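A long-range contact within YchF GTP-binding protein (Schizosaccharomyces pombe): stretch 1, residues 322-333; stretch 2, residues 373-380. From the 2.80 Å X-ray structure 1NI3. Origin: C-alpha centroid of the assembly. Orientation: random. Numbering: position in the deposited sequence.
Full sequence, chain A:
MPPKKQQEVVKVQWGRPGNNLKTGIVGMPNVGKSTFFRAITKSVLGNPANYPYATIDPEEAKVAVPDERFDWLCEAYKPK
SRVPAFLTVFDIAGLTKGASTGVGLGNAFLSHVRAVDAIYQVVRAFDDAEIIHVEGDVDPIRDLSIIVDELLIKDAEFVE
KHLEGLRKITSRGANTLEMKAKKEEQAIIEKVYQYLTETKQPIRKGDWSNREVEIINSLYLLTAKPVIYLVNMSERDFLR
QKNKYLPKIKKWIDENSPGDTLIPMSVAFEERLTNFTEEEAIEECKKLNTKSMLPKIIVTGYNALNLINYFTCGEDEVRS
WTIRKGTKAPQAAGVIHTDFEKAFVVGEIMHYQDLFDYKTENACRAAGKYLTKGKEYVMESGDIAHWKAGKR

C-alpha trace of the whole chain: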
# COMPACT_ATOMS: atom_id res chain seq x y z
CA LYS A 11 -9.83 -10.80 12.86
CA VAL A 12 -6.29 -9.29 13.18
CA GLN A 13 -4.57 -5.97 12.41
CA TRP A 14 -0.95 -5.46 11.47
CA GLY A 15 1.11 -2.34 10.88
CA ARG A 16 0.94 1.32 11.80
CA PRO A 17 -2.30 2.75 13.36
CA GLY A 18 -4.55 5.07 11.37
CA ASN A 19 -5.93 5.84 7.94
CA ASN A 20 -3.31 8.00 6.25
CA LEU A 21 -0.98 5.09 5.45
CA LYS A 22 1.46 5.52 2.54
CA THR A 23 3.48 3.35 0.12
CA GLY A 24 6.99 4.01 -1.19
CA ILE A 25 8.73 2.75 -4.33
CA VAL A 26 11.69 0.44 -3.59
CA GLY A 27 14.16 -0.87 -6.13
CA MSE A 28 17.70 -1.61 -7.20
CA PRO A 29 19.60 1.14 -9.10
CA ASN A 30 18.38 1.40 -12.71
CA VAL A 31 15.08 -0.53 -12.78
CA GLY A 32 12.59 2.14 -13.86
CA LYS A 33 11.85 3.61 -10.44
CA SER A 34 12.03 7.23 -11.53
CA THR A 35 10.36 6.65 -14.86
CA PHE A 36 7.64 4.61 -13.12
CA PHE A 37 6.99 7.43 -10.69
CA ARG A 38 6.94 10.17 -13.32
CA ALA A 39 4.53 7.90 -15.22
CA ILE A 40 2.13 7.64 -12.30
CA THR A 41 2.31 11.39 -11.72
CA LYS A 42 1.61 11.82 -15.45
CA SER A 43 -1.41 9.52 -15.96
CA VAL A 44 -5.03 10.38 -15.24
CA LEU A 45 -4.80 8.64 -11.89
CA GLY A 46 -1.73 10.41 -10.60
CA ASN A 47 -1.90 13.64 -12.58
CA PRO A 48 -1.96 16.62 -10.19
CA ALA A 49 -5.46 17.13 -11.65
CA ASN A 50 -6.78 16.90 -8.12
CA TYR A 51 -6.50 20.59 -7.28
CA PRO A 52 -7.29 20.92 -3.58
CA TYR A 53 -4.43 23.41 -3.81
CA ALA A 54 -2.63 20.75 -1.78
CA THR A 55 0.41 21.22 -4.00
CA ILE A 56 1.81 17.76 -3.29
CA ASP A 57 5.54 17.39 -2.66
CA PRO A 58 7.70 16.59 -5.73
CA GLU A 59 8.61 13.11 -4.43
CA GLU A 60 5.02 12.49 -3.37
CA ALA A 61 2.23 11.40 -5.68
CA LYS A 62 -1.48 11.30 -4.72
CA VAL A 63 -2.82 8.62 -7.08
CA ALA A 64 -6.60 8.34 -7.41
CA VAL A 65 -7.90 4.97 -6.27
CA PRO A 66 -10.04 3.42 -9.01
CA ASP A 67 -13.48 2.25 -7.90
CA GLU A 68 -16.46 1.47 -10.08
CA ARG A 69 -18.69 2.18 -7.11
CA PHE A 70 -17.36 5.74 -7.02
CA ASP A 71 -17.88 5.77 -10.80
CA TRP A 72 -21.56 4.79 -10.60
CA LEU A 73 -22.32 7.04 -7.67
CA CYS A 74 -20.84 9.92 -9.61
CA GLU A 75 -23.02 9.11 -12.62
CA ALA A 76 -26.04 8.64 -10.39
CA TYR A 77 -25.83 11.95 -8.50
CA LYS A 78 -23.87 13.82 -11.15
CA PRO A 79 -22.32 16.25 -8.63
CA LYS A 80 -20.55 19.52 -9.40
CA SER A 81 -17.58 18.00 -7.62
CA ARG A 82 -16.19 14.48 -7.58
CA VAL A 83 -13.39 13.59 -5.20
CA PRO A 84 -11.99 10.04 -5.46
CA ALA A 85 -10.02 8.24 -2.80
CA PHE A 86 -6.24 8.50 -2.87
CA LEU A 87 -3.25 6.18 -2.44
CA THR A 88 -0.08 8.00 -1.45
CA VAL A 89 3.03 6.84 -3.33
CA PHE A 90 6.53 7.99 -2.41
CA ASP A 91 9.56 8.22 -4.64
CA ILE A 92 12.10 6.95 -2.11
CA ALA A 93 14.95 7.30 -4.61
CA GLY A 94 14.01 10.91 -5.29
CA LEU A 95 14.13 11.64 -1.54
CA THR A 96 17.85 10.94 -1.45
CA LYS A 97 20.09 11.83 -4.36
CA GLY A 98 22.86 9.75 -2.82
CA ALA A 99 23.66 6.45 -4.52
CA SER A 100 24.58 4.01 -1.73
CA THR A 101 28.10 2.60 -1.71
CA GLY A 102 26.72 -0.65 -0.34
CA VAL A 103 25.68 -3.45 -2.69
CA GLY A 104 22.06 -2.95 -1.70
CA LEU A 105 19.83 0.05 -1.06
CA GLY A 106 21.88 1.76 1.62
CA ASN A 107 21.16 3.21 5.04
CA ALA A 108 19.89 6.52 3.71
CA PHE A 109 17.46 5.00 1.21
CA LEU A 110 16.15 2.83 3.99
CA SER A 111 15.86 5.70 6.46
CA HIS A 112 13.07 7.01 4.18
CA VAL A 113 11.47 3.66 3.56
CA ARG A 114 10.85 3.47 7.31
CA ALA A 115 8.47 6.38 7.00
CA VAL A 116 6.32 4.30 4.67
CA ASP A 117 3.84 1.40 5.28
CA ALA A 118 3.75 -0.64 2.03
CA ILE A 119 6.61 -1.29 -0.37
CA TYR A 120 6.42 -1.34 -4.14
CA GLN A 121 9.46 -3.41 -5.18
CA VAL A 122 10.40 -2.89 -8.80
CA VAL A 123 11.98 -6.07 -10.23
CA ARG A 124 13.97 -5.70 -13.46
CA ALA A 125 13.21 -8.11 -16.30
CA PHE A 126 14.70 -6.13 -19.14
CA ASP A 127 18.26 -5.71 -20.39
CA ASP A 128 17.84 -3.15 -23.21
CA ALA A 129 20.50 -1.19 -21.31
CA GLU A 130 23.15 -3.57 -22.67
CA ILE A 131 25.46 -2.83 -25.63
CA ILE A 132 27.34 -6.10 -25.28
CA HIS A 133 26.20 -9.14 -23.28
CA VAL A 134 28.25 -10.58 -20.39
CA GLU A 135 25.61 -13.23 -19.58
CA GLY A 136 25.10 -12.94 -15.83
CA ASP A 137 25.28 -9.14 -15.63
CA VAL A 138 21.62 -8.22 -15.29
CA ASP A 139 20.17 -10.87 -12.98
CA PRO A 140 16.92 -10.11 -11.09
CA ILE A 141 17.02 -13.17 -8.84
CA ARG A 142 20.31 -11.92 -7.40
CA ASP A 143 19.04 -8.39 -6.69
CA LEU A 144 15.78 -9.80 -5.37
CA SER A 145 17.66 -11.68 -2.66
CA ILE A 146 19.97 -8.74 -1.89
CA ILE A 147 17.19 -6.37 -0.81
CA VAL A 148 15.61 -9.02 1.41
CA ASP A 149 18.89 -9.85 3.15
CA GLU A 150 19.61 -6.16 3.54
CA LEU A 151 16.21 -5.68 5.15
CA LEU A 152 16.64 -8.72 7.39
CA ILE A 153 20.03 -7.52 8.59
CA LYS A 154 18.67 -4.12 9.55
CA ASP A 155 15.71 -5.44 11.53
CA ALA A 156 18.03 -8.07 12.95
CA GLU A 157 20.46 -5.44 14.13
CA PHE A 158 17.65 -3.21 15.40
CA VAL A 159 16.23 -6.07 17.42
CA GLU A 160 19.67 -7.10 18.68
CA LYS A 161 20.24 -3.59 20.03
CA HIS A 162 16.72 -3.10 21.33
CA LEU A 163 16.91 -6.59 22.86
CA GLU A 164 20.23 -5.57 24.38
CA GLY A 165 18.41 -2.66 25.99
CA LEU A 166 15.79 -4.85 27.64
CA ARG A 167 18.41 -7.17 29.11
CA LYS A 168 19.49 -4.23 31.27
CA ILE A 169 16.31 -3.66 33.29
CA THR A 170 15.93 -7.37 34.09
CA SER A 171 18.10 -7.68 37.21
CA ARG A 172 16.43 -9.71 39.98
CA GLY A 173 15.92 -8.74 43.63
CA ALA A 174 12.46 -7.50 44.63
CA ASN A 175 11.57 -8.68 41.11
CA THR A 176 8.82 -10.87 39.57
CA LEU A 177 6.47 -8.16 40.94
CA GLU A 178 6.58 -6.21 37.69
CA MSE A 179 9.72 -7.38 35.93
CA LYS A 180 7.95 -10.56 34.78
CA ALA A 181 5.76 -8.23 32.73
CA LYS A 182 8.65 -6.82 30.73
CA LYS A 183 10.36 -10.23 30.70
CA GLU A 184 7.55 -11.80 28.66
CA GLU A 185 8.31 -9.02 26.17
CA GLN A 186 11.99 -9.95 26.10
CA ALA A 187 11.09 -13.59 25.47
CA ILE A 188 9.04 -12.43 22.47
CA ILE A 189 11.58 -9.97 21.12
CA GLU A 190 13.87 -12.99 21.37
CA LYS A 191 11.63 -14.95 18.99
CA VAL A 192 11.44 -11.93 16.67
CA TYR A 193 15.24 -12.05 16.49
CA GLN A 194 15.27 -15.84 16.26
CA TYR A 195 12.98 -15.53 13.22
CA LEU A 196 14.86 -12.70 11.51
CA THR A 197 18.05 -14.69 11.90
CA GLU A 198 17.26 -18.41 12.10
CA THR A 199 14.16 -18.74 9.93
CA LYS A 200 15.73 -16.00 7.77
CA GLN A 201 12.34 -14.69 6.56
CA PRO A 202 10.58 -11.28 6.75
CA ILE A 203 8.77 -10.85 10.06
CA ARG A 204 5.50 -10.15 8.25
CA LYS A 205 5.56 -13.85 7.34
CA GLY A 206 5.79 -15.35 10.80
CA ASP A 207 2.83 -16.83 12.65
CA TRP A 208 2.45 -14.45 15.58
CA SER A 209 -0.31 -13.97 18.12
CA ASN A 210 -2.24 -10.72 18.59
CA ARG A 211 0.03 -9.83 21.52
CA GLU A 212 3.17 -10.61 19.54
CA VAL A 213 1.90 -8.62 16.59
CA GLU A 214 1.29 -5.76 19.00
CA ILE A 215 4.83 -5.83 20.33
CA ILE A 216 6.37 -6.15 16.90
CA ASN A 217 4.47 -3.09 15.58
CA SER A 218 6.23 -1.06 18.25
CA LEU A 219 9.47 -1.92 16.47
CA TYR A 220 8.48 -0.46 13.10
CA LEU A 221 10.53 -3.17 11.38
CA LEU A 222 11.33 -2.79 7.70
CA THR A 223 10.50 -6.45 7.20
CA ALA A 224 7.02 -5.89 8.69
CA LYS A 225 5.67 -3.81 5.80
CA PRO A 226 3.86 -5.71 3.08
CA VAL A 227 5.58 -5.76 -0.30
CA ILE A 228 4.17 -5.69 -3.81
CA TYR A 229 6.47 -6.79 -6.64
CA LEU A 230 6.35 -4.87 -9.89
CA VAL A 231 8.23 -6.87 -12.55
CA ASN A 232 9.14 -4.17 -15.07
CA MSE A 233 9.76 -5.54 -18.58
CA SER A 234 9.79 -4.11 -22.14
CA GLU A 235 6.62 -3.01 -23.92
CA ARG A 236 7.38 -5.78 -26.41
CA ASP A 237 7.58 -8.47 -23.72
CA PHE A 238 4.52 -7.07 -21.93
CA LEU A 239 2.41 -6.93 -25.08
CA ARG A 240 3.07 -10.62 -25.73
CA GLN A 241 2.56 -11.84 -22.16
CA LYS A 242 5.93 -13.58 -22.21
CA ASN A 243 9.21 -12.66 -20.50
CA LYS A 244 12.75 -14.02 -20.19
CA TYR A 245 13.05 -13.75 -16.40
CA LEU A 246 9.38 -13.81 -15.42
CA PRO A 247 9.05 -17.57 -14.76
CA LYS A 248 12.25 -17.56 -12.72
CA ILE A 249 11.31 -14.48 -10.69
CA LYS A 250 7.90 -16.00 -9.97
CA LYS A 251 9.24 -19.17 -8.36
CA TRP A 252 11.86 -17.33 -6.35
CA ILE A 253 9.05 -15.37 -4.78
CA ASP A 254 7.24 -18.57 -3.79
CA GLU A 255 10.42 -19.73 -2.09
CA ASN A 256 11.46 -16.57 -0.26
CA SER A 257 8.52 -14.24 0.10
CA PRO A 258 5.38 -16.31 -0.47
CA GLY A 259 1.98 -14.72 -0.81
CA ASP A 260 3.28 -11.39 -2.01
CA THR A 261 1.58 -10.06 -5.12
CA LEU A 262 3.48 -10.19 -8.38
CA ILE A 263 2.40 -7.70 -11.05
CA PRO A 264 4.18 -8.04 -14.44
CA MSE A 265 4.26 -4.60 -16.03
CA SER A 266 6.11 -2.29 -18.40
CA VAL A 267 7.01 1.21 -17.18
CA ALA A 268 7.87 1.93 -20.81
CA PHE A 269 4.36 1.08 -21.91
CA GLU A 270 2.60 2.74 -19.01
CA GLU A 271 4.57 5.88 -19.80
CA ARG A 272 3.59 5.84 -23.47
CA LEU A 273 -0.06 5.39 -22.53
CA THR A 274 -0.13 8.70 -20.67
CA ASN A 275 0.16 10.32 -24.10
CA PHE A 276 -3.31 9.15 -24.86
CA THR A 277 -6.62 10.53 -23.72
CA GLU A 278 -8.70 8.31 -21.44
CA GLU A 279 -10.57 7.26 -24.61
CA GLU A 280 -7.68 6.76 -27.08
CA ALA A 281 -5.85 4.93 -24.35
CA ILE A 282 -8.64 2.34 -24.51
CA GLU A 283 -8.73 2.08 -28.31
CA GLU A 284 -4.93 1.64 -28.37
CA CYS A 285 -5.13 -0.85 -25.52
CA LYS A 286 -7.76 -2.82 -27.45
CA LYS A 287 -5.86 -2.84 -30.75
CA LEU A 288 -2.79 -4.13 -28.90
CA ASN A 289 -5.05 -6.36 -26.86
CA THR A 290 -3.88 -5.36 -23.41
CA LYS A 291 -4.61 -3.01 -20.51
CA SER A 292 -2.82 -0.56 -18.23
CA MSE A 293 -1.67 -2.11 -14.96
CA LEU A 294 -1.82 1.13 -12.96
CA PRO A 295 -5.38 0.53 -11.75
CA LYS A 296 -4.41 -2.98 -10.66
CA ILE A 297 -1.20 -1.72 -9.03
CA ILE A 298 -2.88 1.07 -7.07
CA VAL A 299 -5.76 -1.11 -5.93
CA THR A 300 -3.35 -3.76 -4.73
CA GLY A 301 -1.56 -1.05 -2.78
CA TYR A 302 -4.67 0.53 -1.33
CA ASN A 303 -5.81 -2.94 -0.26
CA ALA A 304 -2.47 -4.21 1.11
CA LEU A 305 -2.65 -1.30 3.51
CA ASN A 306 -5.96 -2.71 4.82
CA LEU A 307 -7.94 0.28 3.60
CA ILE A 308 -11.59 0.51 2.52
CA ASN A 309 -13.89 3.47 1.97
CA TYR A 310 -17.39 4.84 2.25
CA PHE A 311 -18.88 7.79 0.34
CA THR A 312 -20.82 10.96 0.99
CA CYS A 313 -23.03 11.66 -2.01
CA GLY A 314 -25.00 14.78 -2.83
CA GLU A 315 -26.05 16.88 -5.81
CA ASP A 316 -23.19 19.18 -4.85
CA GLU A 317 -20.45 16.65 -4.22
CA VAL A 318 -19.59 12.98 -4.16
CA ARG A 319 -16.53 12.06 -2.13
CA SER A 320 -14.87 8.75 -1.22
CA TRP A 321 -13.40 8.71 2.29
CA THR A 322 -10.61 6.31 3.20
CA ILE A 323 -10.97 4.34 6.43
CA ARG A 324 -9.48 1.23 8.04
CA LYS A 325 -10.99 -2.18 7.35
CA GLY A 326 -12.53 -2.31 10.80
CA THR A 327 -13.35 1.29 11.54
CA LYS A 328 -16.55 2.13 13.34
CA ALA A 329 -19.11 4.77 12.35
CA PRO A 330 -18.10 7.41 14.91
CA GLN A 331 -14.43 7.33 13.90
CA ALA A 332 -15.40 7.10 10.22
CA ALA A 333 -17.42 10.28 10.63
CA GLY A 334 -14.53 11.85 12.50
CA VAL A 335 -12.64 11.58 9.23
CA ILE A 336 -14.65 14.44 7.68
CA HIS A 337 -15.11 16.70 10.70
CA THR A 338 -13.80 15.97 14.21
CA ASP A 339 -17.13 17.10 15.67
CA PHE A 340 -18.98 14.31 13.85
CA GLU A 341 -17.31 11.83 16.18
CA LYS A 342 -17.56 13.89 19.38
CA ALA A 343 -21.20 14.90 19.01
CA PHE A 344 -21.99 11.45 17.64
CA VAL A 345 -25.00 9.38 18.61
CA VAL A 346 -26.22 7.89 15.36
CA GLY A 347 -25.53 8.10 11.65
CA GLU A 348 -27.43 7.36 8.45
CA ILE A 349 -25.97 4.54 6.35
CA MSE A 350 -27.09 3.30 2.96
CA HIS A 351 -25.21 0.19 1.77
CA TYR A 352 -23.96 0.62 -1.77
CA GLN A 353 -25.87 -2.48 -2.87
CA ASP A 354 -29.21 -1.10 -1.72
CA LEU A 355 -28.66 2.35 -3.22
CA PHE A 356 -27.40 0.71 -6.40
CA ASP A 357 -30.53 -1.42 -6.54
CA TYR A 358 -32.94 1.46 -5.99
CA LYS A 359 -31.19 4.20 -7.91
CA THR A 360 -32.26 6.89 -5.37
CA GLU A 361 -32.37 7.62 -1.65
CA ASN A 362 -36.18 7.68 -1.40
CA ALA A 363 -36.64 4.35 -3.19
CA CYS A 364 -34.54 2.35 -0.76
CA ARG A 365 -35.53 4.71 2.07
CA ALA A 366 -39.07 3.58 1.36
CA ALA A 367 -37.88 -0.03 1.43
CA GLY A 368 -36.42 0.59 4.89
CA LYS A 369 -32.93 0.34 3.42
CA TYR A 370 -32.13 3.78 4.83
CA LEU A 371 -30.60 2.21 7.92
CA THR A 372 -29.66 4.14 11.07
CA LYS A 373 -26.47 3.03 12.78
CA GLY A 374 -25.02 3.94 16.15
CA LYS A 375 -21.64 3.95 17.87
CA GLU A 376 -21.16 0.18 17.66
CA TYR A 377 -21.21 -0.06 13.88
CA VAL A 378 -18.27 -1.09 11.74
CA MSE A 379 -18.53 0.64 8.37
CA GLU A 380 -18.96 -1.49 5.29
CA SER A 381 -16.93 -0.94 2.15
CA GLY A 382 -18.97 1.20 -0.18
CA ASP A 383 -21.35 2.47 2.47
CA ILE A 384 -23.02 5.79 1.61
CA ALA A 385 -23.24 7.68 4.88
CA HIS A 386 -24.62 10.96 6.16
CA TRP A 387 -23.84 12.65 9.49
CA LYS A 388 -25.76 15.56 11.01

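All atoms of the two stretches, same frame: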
# COMPACT_ATOMS: atom_id res chain seq x y z
N THR A 322 -11.35 7.50 2.82
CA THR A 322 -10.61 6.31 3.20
C THR A 322 -10.67 6.00 4.69
O THR A 322 -10.48 6.88 5.52
CB THR A 322 -9.13 6.43 2.80
OG1 THR A 322 -9.02 6.45 1.38
CG2 THR A 322 -8.33 5.26 3.36
N ILE A 323 -10.93 4.75 5.02
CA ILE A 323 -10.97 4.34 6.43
C ILE A 323 -10.36 2.95 6.59
O ILE A 323 -10.15 2.24 5.61
CB ILE A 323 -12.42 4.36 7.00
CG1 ILE A 323 -13.31 3.43 6.18
CG2 ILE A 323 -12.97 5.77 7.00
CD1 ILE A 323 -14.41 2.79 6.99
N ARG A 324 -10.06 2.55 7.82
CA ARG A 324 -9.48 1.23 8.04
C ARG A 324 -10.51 0.12 8.06
O ARG A 324 -11.60 0.28 8.61
CB ARG A 324 -8.65 1.21 9.33
CG ARG A 324 -7.27 1.80 9.17
CD ARG A 324 -6.40 0.91 8.32
NE ARG A 324 -5.73 -0.13 9.10
CZ ARG A 324 -4.66 0.10 9.86
NH1 ARG A 324 -4.14 1.33 9.95
NH2 ARG A 324 -4.10 -0.90 10.55
N LYS A 325 -10.14 -1.00 7.46
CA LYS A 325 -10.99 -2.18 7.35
C LYS A 325 -11.96 -2.43 8.49
O LYS A 325 -13.03 -2.98 8.28
CB LYS A 325 -10.13 -3.43 7.14
CG LYS A 325 -10.34 -4.13 5.80
CD LYS A 325 -11.10 -5.46 5.94
CE LYS A 325 -12.57 -5.28 6.32
NZ LYS A 325 -13.28 -6.58 6.61
N GLY A 326 -11.60 -2.05 9.71
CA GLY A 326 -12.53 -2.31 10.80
C GLY A 326 -13.00 -1.09 11.55
O GLY A 326 -13.41 -1.18 12.71
N THR A 327 -12.96 0.06 10.89
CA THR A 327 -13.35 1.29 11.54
C THR A 327 -14.84 1.36 11.83
O THR A 327 -15.67 0.87 11.07
CB THR A 327 -12.95 2.49 10.69
OG1 THR A 327 -11.56 2.39 10.38
CG2 THR A 327 -13.20 3.78 11.45
N LYS A 328 -15.17 1.99 12.95
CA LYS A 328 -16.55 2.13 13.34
C LYS A 328 -17.10 3.53 13.08
O LYS A 328 -16.41 4.54 13.22
CB LYS A 328 -16.72 1.73 14.81
CG LYS A 328 -16.84 0.22 15.03
CD LYS A 328 -16.97 -0.18 16.51
CE LYS A 328 -15.67 0.01 17.27
NZ LYS A 328 -15.79 -0.33 18.72
N ALA A 329 -18.37 3.55 12.68
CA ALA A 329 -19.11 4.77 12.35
C ALA A 329 -18.61 6.07 12.98
O ALA A 329 -18.25 7.00 12.27
CB ALA A 329 -20.58 4.56 12.66
N PRO A 330 -18.58 6.16 14.32
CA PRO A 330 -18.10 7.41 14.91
C PRO A 330 -16.77 7.86 14.33
O PRO A 330 -16.66 8.97 13.79
CB PRO A 330 -18.01 7.08 16.40
CG PRO A 330 -19.10 6.07 16.58
CD PRO A 330 -18.93 5.18 15.37
N GLN A 331 -15.75 7.00 14.43
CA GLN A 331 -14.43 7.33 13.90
C GLN A 331 -14.52 7.69 12.42
O GLN A 331 -13.97 8.70 11.99
CB GLN A 331 -13.48 6.13 14.07
CG GLN A 331 -13.25 5.74 15.51
CD GLN A 331 -14.47 5.07 16.13
OE1 GLN A 331 -14.77 5.28 17.31
NE2 GLN A 331 -15.16 4.25 15.35
N ALA A 332 -15.22 6.87 11.66
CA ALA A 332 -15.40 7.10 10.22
C ALA A 332 -15.87 8.53 9.98
O ALA A 332 -15.37 9.23 9.12
CB ALA A 332 -16.41 6.13 9.66
N ALA A 333 -16.87 8.94 10.75
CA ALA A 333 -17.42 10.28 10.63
C ALA A 333 -16.36 11.30 11.03
O ALA A 333 -16.26 12.38 10.45
CB ALA A 333 -18.64 10.41 11.52
N LYS A 373 -27.43 3.67 11.90
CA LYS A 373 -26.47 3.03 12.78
C LYS A 373 -25.95 3.91 13.90
O LYS A 373 -25.94 5.14 13.80
CB LYS A 373 -25.30 2.47 11.97
CG LYS A 373 -25.57 1.08 11.42
CD LYS A 373 -26.54 1.11 10.25
CE LYS A 373 -27.19 -0.25 10.08
NZ LYS A 373 -26.21 -1.36 10.25
N GLY A 374 -25.53 3.25 14.98
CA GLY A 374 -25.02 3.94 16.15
C GLY A 374 -23.52 3.82 16.34
O GLY A 374 -22.78 3.55 15.40
N LYS A 375 -23.06 4.01 17.58
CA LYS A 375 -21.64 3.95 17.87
C LYS A 375 -21.00 2.59 17.62
O LYS A 375 -19.85 2.52 17.21
CB LYS A 375 -21.39 4.40 19.31
CG LYS A 375 -21.68 5.88 19.53
CD LYS A 375 -21.53 6.30 20.98
CE LYS A 375 -22.72 5.87 21.84
NZ LYS A 375 -22.62 6.38 23.24
N GLU A 376 -21.74 1.51 17.86
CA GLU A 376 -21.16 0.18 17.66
C GLU A 376 -21.40 -0.38 16.27
O GLU A 376 -21.90 -1.49 16.12
CB GLU A 376 -21.69 -0.80 18.70
CG GLU A 376 -21.29 -0.45 20.13
CD GLU A 376 -19.84 -0.04 20.25
OE1 GLU A 376 -18.98 -0.68 19.60
OE2 GLU A 376 -19.56 0.91 21.01
N TYR A 377 -21.04 0.39 15.25
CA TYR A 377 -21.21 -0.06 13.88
C TYR A 377 -19.93 0.05 13.07
O TYR A 377 -19.37 1.14 12.92
CB TYR A 377 -22.29 0.74 13.15
CG TYR A 377 -22.41 0.38 11.68
CD1 TYR A 377 -22.95 -0.84 11.29
CD2 TYR A 377 -21.94 1.25 10.68
CE1 TYR A 377 -23.03 -1.20 9.95
CE2 TYR A 377 -22.01 0.88 9.33
CZ TYR A 377 -22.55 -0.35 8.98
OH TYR A 377 -22.60 -0.74 7.65
N VAL A 378 -19.46 -1.09 12.56
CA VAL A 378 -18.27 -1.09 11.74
C VAL A 378 -18.72 -0.82 10.32
O VAL A 378 -19.55 -1.55 9.77
CB VAL A 378 -17.52 -2.45 11.80
CG1 VAL A 378 -16.80 -2.58 13.13
CG2 VAL A 378 -18.51 -3.59 11.61
N MSE A 379 -18.19 0.25 9.73
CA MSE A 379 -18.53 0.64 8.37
C MSE A 379 -18.34 -0.51 7.40
O MSE A 379 -17.55 -1.43 7.63
CB MSE A 379 -17.67 1.83 7.93
CG MSE A 379 -17.74 3.04 8.84
SE MSE A 379 -19.51 3.85 8.84
CE MSE A 379 -19.29 5.11 7.38
N GLU A 380 -19.08 -0.46 6.30
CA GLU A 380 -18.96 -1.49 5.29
C GLU A 380 -18.51 -0.84 3.99
O GLU A 380 -19.03 0.20 3.57
CB GLU A 380 -20.30 -2.20 5.13
CG GLU A 380 -20.74 -2.91 6.41
CD GLU A 380 -22.12 -3.53 6.30
OE1 GLU A 380 -22.35 -4.33 5.37
OE2 GLU A 380 -22.96 -3.23 7.17
O HOH W 1 -15.03 -0.55 8.58

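The contact rests on a single beta bridge. K328 and V378 lie face to face with their CA atoms 4.0 Å apart, and the flanking residues make the hydrogen bonds: A329 N donates to Y377 O at 2.6 Å, and M379 N donates to T327 O at 2.9 Å. The close approach of the two backbones also brings V378 CA to 3.3 Å from T327 O and K328 CA to 3.0 Å from Y377 O, both CA-H...O contacts. A water lies 2.9 Å from T327 O and 2.8 Å from M379 O.

Stretch 1 reaches this bridge through a type I turn from R324 to T327. T327 N closes the turn on R324 O at 2.7 Å, and the m rotamer of T327 places OG1 2.8 Å from the same R324 O, to which it donates a second hydrogen bond.

M379, a selenomethionine, gives up more surface to the contact than any other residue. Its CA-to-CB bond points toward stretch 1, and an m, m, m conformation folds the chain instead of extending it. M379 CB meets I323 CD1 at 3.5 Å, M379 CG meets A332 CB at 3.5 Å, and M379 SE comes to 4.0 Å from A329 CB. One flexible side chain therefore touches the incoming strand and the helix together. A329 and A332 both pack on M379, and A329 CA is just 3.7 Å from M379 SE. I323 contributes with chi1 in p and chi2 at 149°, between wells, its CD1 reaching the M379 side chain.

Y377, with chi1 t, has the edge of its ring beside A329 CB, with Y377 CD2 4.1 Å from that atom. The next residue after A329, P330, has its CA-to-CB bond toward stretch 2; P330 CD lies 3.4 Å from K375 O and P330 CG 3.9 Å from K375 CG, a packing of ring carbons on backbone and on the aliphatic part of a lysine.

Outside this apolar patch, K328 has its CA-to-CB bond sideways and takes an m, t, m, t conformation. K328 CG packs 3.4 Å from V378 CG1, and K328 NZ reaches E376 OE1 at 3.3 Å, a salt bridge whose hydrogen bond is weak. E376 starts with CB pointing away, but its m, m conformation brings the carboxylate back to the lysine. The rule to read here is layered: backbone bonds fix the register, two alanines pack on a folded selenomethionine, and a long lysine packs its methylenes before spending its charge.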